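Local structure of transcriptional regulator, IclR family (Ruegeria sp. TM1040, 3R4K) at residues 79-83 against 99-103; 91-97 against 114-119; 195-201 against 214-220. The protein probably binds DNA through a helix-turn-helix domain and regulates transcription, with a GAF-like C-terminal domain that, as in other IclR regulators, is likely to sense a small effector. All coordinates share one frame; numbering follows the deposited sequence.

Interaction 1. Residues 79-83 against 99-103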
loop_
_atom_site.group_PDB
_atom_site.type_symbol
_atom_site.label_atom_id
_atom_site.label_comp_id
_atom_site.label_asym_id
_atom_site.label_seq_id
_atom_site.Cartn_x
_atom_site.Cartn_y
_atom_site.Cartn_z
ATOM N N ILE A 79 5.423 -4.486 -7.658
ATOM C CA ILE A 79 6.532 -3.666 -8.248
ATOM C C ILE A 79 7.320 -4.449 -9.350
ATOM O O ILE A 79 7.671 -3.867 -10.384
ATOM C CB ILE A 79 7.509 -3.088 -7.151
ATOM C CG1 ILE A 79 8.700 -2.301 -7.766
ATOM C CG2 ILE A 79 8.023 -4.179 -6.206
ATOM C CD1 ILE A 79 9.040 -1.021 -7.094
ATOM N N LEU A 80 7.566 -5.754 -9.141
ATOM C CA LEU A 80 8.326 -6.538 -10.116
ATOM C C LEU A 80 7.514 -6.808 -11.396
ATOM O O LEU A 80 8.092 -6.914 -12.475
ATOM C CB LEU A 80 8.880 -7.841 -9.506
ATOM C CG LEU A 80 9.874 -7.641 -8.304
ATOM C CD1 LEU A 80 10.273 -8.951 -7.696
ATOM C CD2 LEU A 80 11.130 -6.849 -8.684
ATOM N N SER A 81 6.188 -6.861 -11.284
ATOM C CA SER A 81 5.296 -7.034 -12.430
ATOM C C SER A 81 5.253 -5.737 -13.253
ATOM O O SER A 81 5.299 -5.795 -14.486
ATOM C CB SER A 81 3.908 -7.435 -11.959
ATOM O OG SER A 81 2.996 -7.547 -13.035
ATOM N N ALA A 82 5.241 -4.571 -12.565
ATOM C CA ALA A 82 5.274 -3.244 -13.187
ATOM C C ALA A 82 6.629 -2.975 -13.885
ATOM O O ALA A 82 6.686 -2.238 -14.876
ATOM C CB ALA A 82 5.020 -2.172 -12.140
ATOM N N SER A 83 7.710 -3.567 -13.354
ATOM C CA SER A 83 9.060 -3.386 -13.874
ATOM C C SER A 83 9.273 -4.074 -15.232
ATOM O O SER A 83 10.077 -3.584 -16.022
ATOM C CB SER A 83 10.084 -3.907 -12.870
ATOM O OG SER A 83 10.209 -5.318 -12.926
ATOM N N HIS A 99 18.307 -3.470 -14.873
ATOM C CA HIS A 99 17.893 -4.228 -13.701
ATOM C C HIS A 99 17.317 -3.348 -12.602
ATOM O O HIS A 99 17.707 -2.190 -12.435
ATOM C CB HIS A 99 19.012 -5.131 -13.141
ATOM C CG HIS A 99 20.248 -4.433 -12.687
ATOM N ND1 HIS A 99 20.543 -4.293 -11.336
ATOM C CD2 HIS A 99 21.273 -3.931 -13.418
ATOM C CE1 HIS A 99 21.709 -3.668 -11.289
ATOM N NE2 HIS A 99 22.192 -3.435 -12.522
ATOM N N LEU A 100 16.351 -3.914 -11.872
ATOM C CA LEU A 100 15.706 -3.291 -10.732
ATOM C C LEU A 100 16.178 -3.997 -9.475
ATOM O O LEU A 100 16.107 -5.224 -9.372
ATOM C CB LEU A 100 14.162 -3.325 -10.851
ATOM C CG LEU A 100 13.352 -2.777 -9.653
ATOM C CD1 LEU A 100 13.565 -1.260 -9.444
ATOM C CD2 LEU A 100 11.864 -3.159 -9.773
ATOM N N SER A 101 16.704 -3.222 -8.536
ATOM C CA SER A 101 17.148 -3.755 -7.254
ATOM C C SER A 101 16.293 -3.128 -6.162
ATOM O O SER A 101 15.884 -1.957 -6.274
ATOM C CB SER A 101 18.639 -3.522 -7.034
ATOM O OG SER A 101 18.959 -2.145 -7.099
ATOM N N LEU A 102 15.942 -3.938 -5.149
ATOM C CA LEU A 102 15.080 -3.465 -4.068
ATOM C C LEU A 102 15.707 -3.671 -2.720
ATOM O O LEU A 102 16.427 -4.644 -2.503
ATOM C CB LEU A 102 13.712 -4.170 -4.087
ATOM C CG LEU A 102 12.824 -3.973 -5.297
ATOM C CD1 LEU A 102 11.660 -4.953 -5.260
ATOM C CD2 LEU A 102 12.312 -2.542 -5.391
ATOM N N LEU A 103 15.382 -2.773 -1.787
ATOM C CA LEU A 103 15.824 -2.894 -0.408
ATOM C C LEU A 103 15.078 -4.052 0.249
ATOM O O LEU A 103 13.845 -4.087 0.236
ATOM C CB LEU A 103 15.609 -1.590 0.370
ATOM C CG LEU A 103 16.679 -0.520 0.195
ATOM C CD1 LEU A 103 16.221 0.788 0.769
ATOM C CD2 LEU A 103 17.970 -0.928 0.848
#
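Helix 79-94 packs on the central antiparallel sheet of the GAF-like (profilin-like) domain, and here its first turn, through Ile79, Leu80 and Ser83, lies against Leu100 and Leu102 of strand 97-104. The two segments run nearly antiparallel, at 166°, with axes 10.1 Å apart, a spacing bridged by branched aliphatic side chains. Leu100 and Leu102, two residues apart on a strand, both turn to the helix. Methyl CD2 of Leu100 is the hub: Ile79 CG1 meets it at 3.8 Å, Leu80 CD2 at 3.9 Å and Ser83 CB at 3.6 Å. With chi1 at 177°, Ile79 swings CG1 opposite the main-chain N and onto Leu100, while the other branch, CG2, rests on Leu102 CD1 at 3.8 Å. Leu80 starts off to one side, but its CD2 methyl reaches back between the two leucines and touches CD1 of Leu102 as well. Ser83 suits the closest approach, where CA of Ser83 and Leu100 are 7.4 Å apart: it is small, and its OG donates to Leu80 O one turn back at 2.7 Å and also bonds Ser112 OG of strand 107-114. Replacing Ser83 with a valine would probably cost Leu80 O and Ser112 this hydroxyl partner and crowd the Leu100 methyl. Such aliphatic packing of a helix on a sheet face is typical of the alpha/beta layers of GAF-like domains.

Interaction 2. Residues 91-97 against 114-119; sequences SEDTGET and AYSSRN
In the GAF-like domain the C-terminal end of helix 79-94 and the turn leading into strand 97-104 are overlaid by the loop that follows strand 107-114; Ser91, Glu92 and Gly95 meet Ser116, Ser117 and Arg118. Hydrogen bonds carry most of the contact. The Glu92 carboxylate grips Ser117 with both oxygens, each using its syn lone pair: OE1 takes the backbone N at 2.9 Å and OE2 the hydroxyl OG at 2.7 Å. This fork fixes the rotation of the carboxylate, and a bend at chi2 (-45°) brings it back to the loop although Glu92 CB points away. Ser116 OG, anti to its own backbone N (chi1 -179°), donates to Ser91 O at 3.0 Å from above the carbonyl plane, while Gly95 N reaches the same oxygen from the opposite face. The hydroxyl also accepts from Arg118 N, forming an ST turn. A second ST turn, from Glu96 N to Thr94 OG1, shapes the helix exit; Thr94 OG1 also bonds Leu90 O, one turn back in the helix.

Close packing is a second element. Gly95 has positive phi (76°), and Ser116 OG lies 3.3 Å from its CA; a CB there would probably run into Arg118 NE. Thr97 lies alongside Tyr115, its OG1 at the ring edge.

Other polar links run outward or through water. Tyr115 OH bonds Met125 N and Thr97 OG1 bonds Val123 O. Finally, a water bridges the segments, donating to Thr97 OG1 at 3.0 Å and accepting from Ser116 N at 2.8 Å.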
loop_
_atom_site.group_PDB
_atom_site.type_symbol
_atom_site.label_atom_id
_atom_site.label_comp_id
_atom_site.label_asym_id
_atom_site.label_seq_id
_atom_site.Cartn_x
_atom_site.Cartn_y
_atom_site.Cartn_z
ATOM N N SER A 91 15.956 -1.528 -22.005
ATOM C CA SER A 91 16.979 -2.391 -22.615
ATOM C C SER A 91 16.987 -2.229 -24.117
ATOM O O SER A 91 18.048 -2.270 -24.715
ATOM C CB SER A 91 16.761 -3.855 -22.256
ATOM O OG SER A 91 17.289 -4.128 -20.972
ATOM N N GLU A 92 15.819 -1.996 -24.721
ATOM C CA GLU A 92 15.718 -1.807 -26.157
ATOM C C GLU A 92 16.220 -0.437 -26.580
ATOM O O GLU A 92 16.887 -0.334 -27.608
ATOM C CB GLU A 92 14.284 -2.049 -26.645
ATOM C CG GLU A 92 13.966 -3.541 -26.788
ATOM C CD GLU A 92 15.018 -4.426 -27.460
ATOM O OE1 GLU A 92 15.777 -5.101 -26.726
ATOM O OE2 GLU A 92 15.090 -4.444 -28.714
ATOM N N ASP A 93 15.950 0.590 -25.773
ATOM C CA ASP A 93 16.369 1.959 -26.052
ATOM C C ASP A 93 17.884 2.170 -25.886
ATOM O O ASP A 93 18.488 2.911 -26.669
ATOM C CB ASP A 93 15.604 2.935 -25.152
ATOM C CG ASP A 93 14.119 3.067 -25.475
ATOM O OD1 ASP A 93 13.730 2.779 -26.635
ATOM O OD2 ASP A 93 13.350 3.497 -24.580
ATOM N N THR A 94 18.493 1.515 -24.887
ATOM C CA THR A 94 19.922 1.662 -24.574
ATOM C C THR A 94 20.794 0.587 -25.224
ATOM O O THR A 94 22.010 0.783 -25.364
ATOM C CB THR A 94 20.132 1.626 -23.056
ATOM O OG1 THR A 94 19.706 0.352 -22.556
ATOM C CG2 THR A 94 19.392 2.746 -22.332
ATOM N N GLY A 95 20.190 -0.547 -25.565
ATOM C CA GLY A 95 20.927 -1.675 -26.134
ATOM C C GLY A 95 21.733 -2.432 -25.096
ATOM O O GLY A 95 22.541 -3.305 -25.430
ATOM N N GLU A 96 21.467 -2.134 -23.812
ATOM C CA GLU A 96 22.180 -2.690 -22.670
ATOM C C GLU A 96 21.261 -3.388 -21.657
ATOM O O GLU A 96 20.047 -3.286 -21.747
ATOM C CB GLU A 96 22.977 -1.575 -21.981
ATOM C CG GLU A 96 23.955 -0.867 -22.906
ATOM C CD GLU A 96 25.093 -1.686 -23.490
ATOM O OE1 GLU A 96 25.325 -2.823 -23.019
ATOM O OE2 GLU A 96 25.792 -1.163 -24.387
ATOM N N THR A 97 21.865 -4.132 -20.713
ATOM C CA THR A 97 21.162 -4.855 -19.656
ATOM C C THR A 97 20.625 -3.866 -18.643
ATOM O O THR A 97 21.357 -2.984 -18.198
ATOM C CB THR A 97 22.120 -5.868 -18.998
ATOM O OG1 THR A 97 22.573 -6.767 -20.016
ATOM C CG2 THR A 97 21.470 -6.644 -17.819
ATOM N N ALA A 114 16.339 -7.331 -17.500
ATOM C CA ALA A 114 16.037 -7.550 -18.909
ATOM C C ALA A 114 17.313 -7.427 -19.734
ATOM O O ALA A 114 18.212 -6.654 -19.379
ATOM C CB ALA A 114 14.993 -6.563 -19.397
ATOM N N TYR A 115 17.402 -8.233 -20.802
ATOM C CA TYR A 115 18.504 -8.211 -21.762
ATOM C C TYR A 115 18.021 -7.564 -23.052
ATOM O O TYR A 115 16.855 -7.714 -23.424
ATOM C CB TYR A 115 19.052 -9.628 -22.032
ATOM C CG TYR A 115 19.672 -10.288 -20.816
ATOM C CD1 TYR A 115 20.738 -9.695 -20.139
ATOM C CD2 TYR A 115 19.213 -11.512 -20.354
ATOM C CE1 TYR A 115 21.306 -10.296 -19.017
ATOM C CE2 TYR A 115 19.784 -12.125 -19.237
ATOM C CZ TYR A 115 20.833 -11.517 -18.578
ATOM O OH TYR A 115 21.397 -12.122 -17.485
ATOM N N SER A 116 18.902 -6.832 -23.727
ATOM C CA SER A 116 18.559 -6.208 -24.993
ATOM C C SER A 116 18.704 -7.182 -26.140
ATOM O O SER A 116 19.540 -8.077 -26.078
ATOM C CB SER A 116 19.453 -5.009 -25.248
ATOM O OG SER A 116 19.099 -4.396 -26.480
ATOM N N SER A 117 17.933 -6.980 -27.211
ATOM C CA SER A 117 18.019 -7.826 -28.401
ATOM C C SER A 117 19.225 -7.447 -29.255
ATOM O O SER A 117 19.736 -8.292 -29.993
ATOM C CB SER A 117 16.741 -7.712 -29.236
ATOM O OG SER A 117 16.550 -6.410 -29.776
ATOM N N ARG A 118 19.667 -6.177 -29.157
ATOM C CA ARG A 118 20.695 -5.530 -29.978
ATOM C C ARG A 118 22.108 -6.143 -29.916
ATOM O O ARG A 118 22.668 -6.427 -30.987
ATOM C CB ARG A 118 20.795 -4.030 -29.658
ATOM C CG ARG A 118 19.502 -3.262 -29.915
ATOM C CD ARG A 118 19.767 -1.849 -30.376
ATOM N NE ARG A 118 19.771 -0.898 -29.267
ATOM C CZ ARG A 118 19.849 0.422 -29.412
ATOM N NH1 ARG A 118 19.924 0.961 -30.623
ATOM N NH2 ARG A 118 19.842 1.213 -28.350
ATOM N N ASN A 119 22.732 -6.275 -28.724
ATOM C CA ASN A 119 24.121 -6.768 -28.726
ATOM C C ASN A 119 24.225 -8.192 -28.231
ATOM O O ASN A 119 23.540 -8.536 -27.278
ATOM C CB ASN A 119 25.012 -5.861 -27.886
ATOM C CG ASN A 119 24.903 -4.408 -28.264
ATOM O OD1 ASN A 119 24.110 -3.660 -27.687
ATOM N ND2 ASN A 119 25.618 -3.989 -29.291
HETATM O O HOH W 1 21.587 -6.674 -22.803
#

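Interaction 3. Residues 195-201 against 214-220; sequences EVHSHAV and LAVAAPT
Strands 196-204 and 210-219 form an antiparallel beta hairpin in the sheet of the GAF-like domain, pairing His197 with Ala218, His199 with Val216 and Val201 with Leu214 as hydrogen-bonded pairs. Each pair closes with two backbone bonds, among them His197 N to Ala218 O at 2.7 Å and Val216 N to His199 O at 2.9 Å.

Side chains on the two faces differ in character. The face bearing His197, His199, Val201, Leu214, Val216 and Ala218 carries the bulk: Leu214 and Val216 pack on helix 79-94, His199 and Leu214 on helix 225-245, while His197 and Ala218 touch Met223. Val201 and Leu214 run side by side in the same direction: with CG1 anti to the carbonyl carbon (chi1 -68°), Val201 has CG2 between its backbone N and carbonyl carbon, 4.2 Å from Leu214 CB. The Leu214 chain, with CG anti to N (chi1 180°), continues to Val86 and Leu87. Both histidine rings lead away from the partner strand; His199 packs against Ile231, Pro232 and Leu235, whereas His197 gives its NE2 a polar mate in Gln187 OE1. Small residues suit the other face, where Ala200 and Ala215 meet as a non-hydrogen-bonded pair with CB atoms 3.9 Å apart and both touch Ser138 of helix 137-143.

At the open end of the hairpin Val196 CB diverges from the partner strand, but its CG1 methyl still comes to 4.2 Å from Ala217 CB. Beyond Pro219, which has no N-H to offer, Thr220 N donates to Glu195 O at 3.0 Å, from above the plane of that carbonyl.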
loop_
_atom_site.group_PDB
_atom_site.type_symbol
_atom_site.label_atom_id
_atom_site.label_comp_id
_atom_site.label_asym_id
_atom_site.label_seq_id
_atom_site.Cartn_x
_atom_site.Cartn_y
_atom_site.Cartn_z
ATOM N N GLU A 195 35.254 -3.854 -15.703
ATOM C CA GLU A 195 34.881 -3.514 -17.090
ATOM C C GLU A 195 33.342 -3.424 -17.292
ATOM O O GLU A 195 32.829 -3.603 -18.412
ATOM C CB GLU A 195 35.531 -4.468 -18.126
ATOM C CG GLU A 195 37.048 -4.656 -18.003
ATOM C CD GLU A 195 37.902 -3.429 -17.716
ATOM O OE1 GLU A 195 38.084 -2.595 -18.634
ATOM O OE2 GLU A 195 38.408 -3.319 -16.575
ATOM N N VAL A 196 32.620 -3.061 -16.219
ATOM C CA VAL A 196 31.183 -2.823 -16.293
ATOM C C VAL A 196 30.944 -1.375 -15.889
ATOM O O VAL A 196 31.372 -0.964 -14.807
ATOM C CB VAL A 196 30.329 -3.821 -15.470
ATOM C CG1 VAL A 196 28.845 -3.471 -15.560
ATOM C CG2 VAL A 196 30.565 -5.254 -15.939
ATOM N N HIS A 197 30.303 -0.602 -16.773
ATOM C CA HIS A 197 29.942 0.798 -16.538
ATOM C C HIS A 197 28.437 0.862 -16.307
ATOM O O HIS A 197 27.668 0.580 -17.228
ATOM C CB HIS A 197 30.367 1.704 -17.713
ATOM C CG HIS A 197 30.216 3.167 -17.441
ATOM N ND1 HIS A 197 31.175 4.076 -17.855
ATOM C CD2 HIS A 197 29.230 3.836 -16.799
ATOM C CE1 HIS A 197 30.734 5.262 -17.474
ATOM N NE2 HIS A 197 29.572 5.163 -16.825
ATOM N N SER A 198 28.019 1.200 -15.082
ATOM C CA SER A 198 26.612 1.275 -14.728
ATOM C C SER A 198 26.136 2.705 -14.424
ATOM O O SER A 198 26.904 3.552 -13.963
ATOM C CB SER A 198 26.295 0.369 -13.539
ATOM O OG SER A 198 27.420 -0.256 -12.936
ATOM N N HIS A 199 24.851 2.953 -14.724
ATOM C CA HIS A 199 24.074 4.170 -14.480
ATOM C C HIS A 199 22.861 3.773 -13.666
ATOM O O HIS A 199 22.227 2.767 -14.004
ATOM C CB HIS A 199 23.613 4.805 -15.801
ATOM C CG HIS A 199 24.678 5.466 -16.605
ATOM N ND1 HIS A 199 25.551 4.730 -17.387
ATOM C CD2 HIS A 199 24.913 6.783 -16.802
ATOM C CE1 HIS A 199 26.321 5.617 -17.990
ATOM N NE2 HIS A 199 25.974 6.866 -17.666
ATOM N N ALA A 200 22.512 4.533 -12.618
ATOM C CA ALA A 200 21.337 4.191 -11.809
ATOM C C ALA A 200 20.629 5.404 -11.262
ATOM O O ALA A 200 21.253 6.424 -10.974
ATOM C CB ALA A 200 21.716 3.269 -10.667
ATOM N N VAL A 201 19.306 5.275 -11.130
ATOM C CA VAL A 201 18.409 6.291 -10.575
ATOM C C VAL A 201 17.644 5.667 -9.406
ATOM O O VAL A 201 17.311 4.478 -9.471
ATOM C CB VAL A 201 17.439 6.927 -11.625
ATOM C CG1 VAL A 201 18.194 7.780 -12.637
ATOM C CG2 VAL A 201 16.558 5.887 -12.318
ATOM N N LEU A 214 16.748 1.622 -10.246
ATOM C CA LEU A 214 16.640 1.162 -11.618
ATOM C C LEU A 214 17.978 1.457 -12.299
ATOM O O LEU A 214 18.463 2.593 -12.224
ATOM C CB LEU A 214 15.458 1.845 -12.326
ATOM C CG LEU A 214 15.231 1.443 -13.773
ATOM C CD1 LEU A 214 14.903 -0.022 -13.883
ATOM C CD2 LEU A 214 14.158 2.285 -14.404
ATOM N N ALA A 215 18.610 0.438 -12.905
ATOM C CA ALA A 215 19.940 0.621 -13.478
ATOM C C ALA A 215 20.100 0.091 -14.879
ATOM O O ALA A 215 19.338 -0.774 -15.319
ATOM C CB ALA A 215 20.975 -0.037 -12.582
ATOM N N VAL A 216 21.146 0.605 -15.564
ATOM C CA VAL A 216 21.609 0.210 -16.901
ATOM C C VAL A 216 23.070 -0.213 -16.744
ATOM O O VAL A 216 23.891 0.627 -16.383
ATOM C CB VAL A 216 21.419 1.355 -17.953
ATOM C CG1 VAL A 216 22.077 1.012 -19.295
ATOM C CG2 VAL A 216 19.941 1.672 -18.143
ATOM N N ALA A 217 23.378 -1.507 -16.948
ATOM C CA ALA A 217 24.733 -2.081 -16.857
ATOM C C ALA A 217 25.262 -2.320 -18.243
ATOM O O ALA A 217 24.638 -3.024 -19.042
ATOM C CB ALA A 217 24.725 -3.375 -16.064
ATOM N N ALA A 218 26.396 -1.723 -18.550
ATOM C CA ALA A 218 26.983 -1.853 -19.873
ATOM C C ALA A 218 28.463 -2.201 -19.828
ATOM O O ALA A 218 29.148 -1.829 -18.877
ATOM C CB ALA A 218 26.797 -0.546 -20.617
ATOM N N PRO A 219 29.016 -2.854 -20.867
ATOM C CA PRO A 219 30.471 -3.042 -20.900
ATOM C C PRO A 219 31.149 -1.689 -21.099
ATOM O O PRO A 219 30.645 -0.832 -21.839
ATOM C CB PRO A 219 30.687 -3.948 -22.120
ATOM C CG PRO A 219 29.338 -4.404 -22.533
ATOM C CD PRO A 219 28.394 -3.357 -22.106
ATOM N N THR A 220 32.283 -1.488 -20.441
ATOM C CA THR A 220 33.057 -0.259 -20.572
ATOM C C THR A 220 33.397 0.000 -22.059
ATOM O O THR A 220 33.267 1.136 -22.514
ATOM C CB THR A 220 34.290 -0.362 -19.687
ATOM O OG1 THR A 220 33.838 -0.418 -18.336
ATOM C CG2 THR A 220 35.222 0.814 -19.845
#

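In the fold
All three contacts belong to the C-terminal GAF-like domain and share one layered framework. Interactions 1 and 2 use opposite ends of helix 79-94, with centres about 17 Å apart, and their segments alternate along the chain. Interaction 3 supplies the neighbouring hairpin of the same sheet, its centre about 16 Å from that of interaction 1. Its strand 210-219 lies beside 97-104, where His99 O and Ala215 N, 2.8 Å apart, probably hydrogen-bond, as do Thr97 O and Ala217 N at 2.8 Å. Interactions 2 and 3 are the nearest pair, with centres about 12 Å apart, and Glu96 packs on Ala218 and Pro219 where they meet.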